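Local coordinates for serine acetyltransferase (Neisseria gonorrhoeae, PDB 6WYE), which probably catalyses the transfer of an acetyl group from acetyl-CoA to L-serine, giving O-acetyl-L-serine, the first step from serine to cysteine, at residues H57-R62 against P126-K131. Sequence-based numbering, arbitrary orientation.
Sequences HQTVLR and PLLYFK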
loop_
_atom_site.group_PDB
_atom_site.type_symbol
_atom_site.label_atom_id
_atom_site.label_comp_id
_atom_site.label_asym_id
_atom_site.label_seq_id
_atom_site.Cartn_x
_atom_site.Cartn_y
_atom_site.Cartn_z
ATOM N N HIS A 57 -12.091 -14.635 -9.061
ATOM C CA HIS A 57 -11.360 -15.266 -10.156
ATOM C C HIS A 57 -9.883 -15.445 -9.808
ATOM O O HIS A 57 -9.292 -16.484 -10.124
ATOM C CB HIS A 57 -11.523 -14.450 -11.449
ATOM C CG HIS A 57 -12.625 -14.941 -12.347
ATOM N ND1 HIS A 57 -13.934 -14.520 -12.225
ATOM C CD2 HIS A 57 -12.611 -15.819 -13.382
ATOM C CE1 HIS A 57 -14.676 -15.114 -13.146
ATOM N NE2 HIS A 57 -13.898 -15.907 -13.860
ATOM N N GLN A 58 -9.268 -14.455 -9.150
ATOM C CA GLN A 58 -7.852 -14.566 -8.806
ATOM C C GLN A 58 -7.622 -15.480 -7.612
ATOM O O GLN A 58 -6.614 -16.198 -7.569
ATOM C CB GLN A 58 -7.265 -13.178 -8.510
ATOM C CG GLN A 58 -7.087 -12.304 -9.748
ATOM C CD GLN A 58 -7.044 -10.819 -9.419
ATOM O OE1 GLN A 58 -6.968 -10.427 -8.251
ATOM N NE2 GLN A 58 -7.133 -9.982 -10.453
ATOM N N THR A 59 -8.544 -15.494 -6.656
ATOM C CA THR A 59 -8.383 -16.317 -5.465
ATOM C C THR A 59 -8.872 -17.753 -5.658
ATOM O O THR A 59 -8.285 -18.674 -5.083
ATOM C CB THR A 59 -9.117 -15.674 -4.284
ATOM O OG1 THR A 59 -8.567 -14.377 -4.039
ATOM C CG2 THR A 59 -8.992 -16.532 -3.013
ATOM N N VAL A 60 -9.933 -17.969 -6.440
ATOM C CA VAL A 60 -10.522 -19.303 -6.552
ATOM C C VAL A 60 -10.476 -19.853 -7.978
ATOM O O VAL A 60 -9.847 -20.889 -8.228
ATOM C CB VAL A 60 -11.964 -19.294 -6.026
ATOM C CG1 VAL A 60 -12.620 -20.663 -6.237
ATOM C CG2 VAL A 60 -11.977 -18.881 -4.514
ATOM N N LEU A 61 -11.151 -19.182 -8.917
ATOM C CA LEU A 61 -11.479 -19.838 -10.189
ATOM C C LEU A 61 -10.253 -20.064 -11.075
ATOM O O LEU A 61 -10.215 -21.047 -11.822
ATOM C CB LEU A 61 -12.548 -19.039 -10.938
ATOM C CG LEU A 61 -13.866 -18.825 -10.190
ATOM C CD1 LEU A 61 -14.814 -18.021 -11.052
ATOM C CD2 LEU A 61 -14.522 -20.154 -9.791
ATOM N N ARG A 62 -9.245 -19.188 -11.018
ATOM C CA ARG A 62 -8.050 -19.413 -11.825
ATOM C C ARG A 62 -7.150 -20.513 -11.265
ATOM O O ARG A 62 -6.158 -20.866 -11.912
ATOM C CB ARG A 62 -7.242 -18.115 -11.981
ATOM N N PRO A 126 -17.015 -20.561 4.670
ATOM C CA PRO A 126 -15.868 -20.583 5.600
ATOM C C PRO A 126 -14.533 -20.480 4.894
ATOM O O PRO A 126 -13.602 -19.865 5.436
ATOM C CB PRO A 126 -16.009 -21.925 6.342
ATOM C CG PRO A 126 -16.914 -22.757 5.492
ATOM C CD PRO A 126 -17.814 -21.805 4.756
ATOM N N LEU A 127 -14.408 -21.098 3.714
ATOM C CA LEU A 127 -13.148 -21.052 2.974
ATOM C C LEU A 127 -12.680 -19.610 2.791
ATOM O O LEU A 127 -11.505 -19.288 3.003
ATOM C CB LEU A 127 -13.297 -21.747 1.610
ATOM C CG LEU A 127 -12.113 -21.501 0.664
ATOM C CD1 LEU A 127 -10.822 -22.060 1.251
ATOM C CD2 LEU A 127 -12.336 -22.069 -0.726
ATOM N N LEU A 128 -13.595 -18.729 2.402
ATOM C CA LEU A 128 -13.237 -17.348 2.106
ATOM C C LEU A 128 -13.450 -16.387 3.265
ATOM O O LEU A 128 -12.725 -15.393 3.354
ATOM C CB LEU A 128 -14.041 -16.844 0.895
ATOM C CG LEU A 128 -13.741 -17.615 -0.386
ATOM C CD1 LEU A 128 -14.623 -17.169 -1.562
ATOM C CD2 LEU A 128 -12.260 -17.490 -0.722
ATOM N N TYR A 129 -14.416 -16.637 4.158
ATOM C CA TYR A 129 -14.862 -15.574 5.050
ATOM C C TYR A 129 -14.928 -15.922 6.531
ATOM O O TYR A 129 -15.366 -15.068 7.310
ATOM C CB TYR A 129 -16.245 -15.058 4.610
ATOM C CG TYR A 129 -16.320 -14.728 3.117
ATOM C CD1 TYR A 129 -15.521 -13.727 2.565
ATOM C CD2 TYR A 129 -17.176 -15.424 2.276
ATOM C CE1 TYR A 129 -15.571 -13.412 1.231
ATOM C CE2 TYR A 129 -17.248 -15.121 0.913
ATOM C CZ TYR A 129 -16.449 -14.121 0.400
ATOM O OH TYR A 129 -16.509 -13.840 -0.940
ATOM N N PHE A 130 -14.533 -17.130 6.954
ATOM C CA PHE A 130 -14.584 -17.493 8.375
ATOM C C PHE A 130 -13.177 -17.469 8.959
ATOM O O PHE A 130 -12.354 -18.338 8.662
ATOM C CB PHE A 130 -15.235 -18.861 8.600
ATOM C CG PHE A 130 -16.748 -18.844 8.546
ATOM C CD1 PHE A 130 -17.431 -17.745 8.051
ATOM C CD2 PHE A 130 -17.482 -19.949 8.977
ATOM C CE1 PHE A 130 -18.819 -17.736 7.990
ATOM C CE2 PHE A 130 -18.857 -19.950 8.927
ATOM C CZ PHE A 130 -19.536 -18.853 8.421
ATOM N N LYS A 131 -12.926 -16.479 9.826
ATOM C CA LYS A 131 -11.611 -16.249 10.416
ATOM C C LYS A 131 -11.101 -17.451 11.216
ATOM O O LYS A 131 -9.890 -17.688 11.262
ATOM C CB LYS A 131 -11.724 -15.011 11.316
ATOM C CG LYS A 131 -10.553 -14.607 12.115
ATOM C CD LYS A 131 -10.806 -13.199 12.736
ATOM C CE LYS A 131 -11.608 -13.260 14.045
ATOM N NZ LYS A 131 -11.540 -11.950 14.791
#
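Leu128 meets Val60 and Thr59 mainly through its CD2 methyl, an instructive case of how, within two short helical segments, one branched side chain can make the closest approach to two consecutive residues. Its CB rests on the phenol ring of the following residue, 3.5 Å above the plane of Tyr129 and over the ring centre. CG carries the chain onward, and with CD1 extended anti to CA (chi2 176°) the other branch, CD2, becomes the nearest methyl to both partners on helix 53-61. There Leu128 CD2 lies 4.0 Å from Val60 CG2 and 4.1 Å from Thr59 CG2, so one methyl is shared between methyls of two consecutive residues. Leu128 CD1 stands just behind it, 4.3 Å from Val60 CG2.

Both helices, 53-61 and 124-129, belong to the all-helical N-terminal part of serine acetyltransferase, which precedes the left-handed parallel beta-helix built from hexapeptide repeats. Helix 66-78 packs against both: Tyr72 and His73 pack on Thr59, Val69 packs on Val60, and His73 NE2 hydrogen-bonds to the carbonyl oxygen of Leu128.

On Thr59 the two branches divide their work. CG2 is anti to the backbone N and faces the leucine, whereas OG1, beside that N, makes a weak hydrogen bond to the carbonyl oxygen of Phe55 one turn earlier and so turns its polarity back into its own helix. Val60 sits within a wider pi-type turn, closed by Arg62 N to His57 O at 2.8 Å. Leu127 CD2 approaches Val60 CG2 no nearer than 5.0 Å; the Leu127 side chain packs instead on Leu66 of helix 66-78 and on Ile38 of helix 34-48, and Thr42 of the latter helix touches Val60.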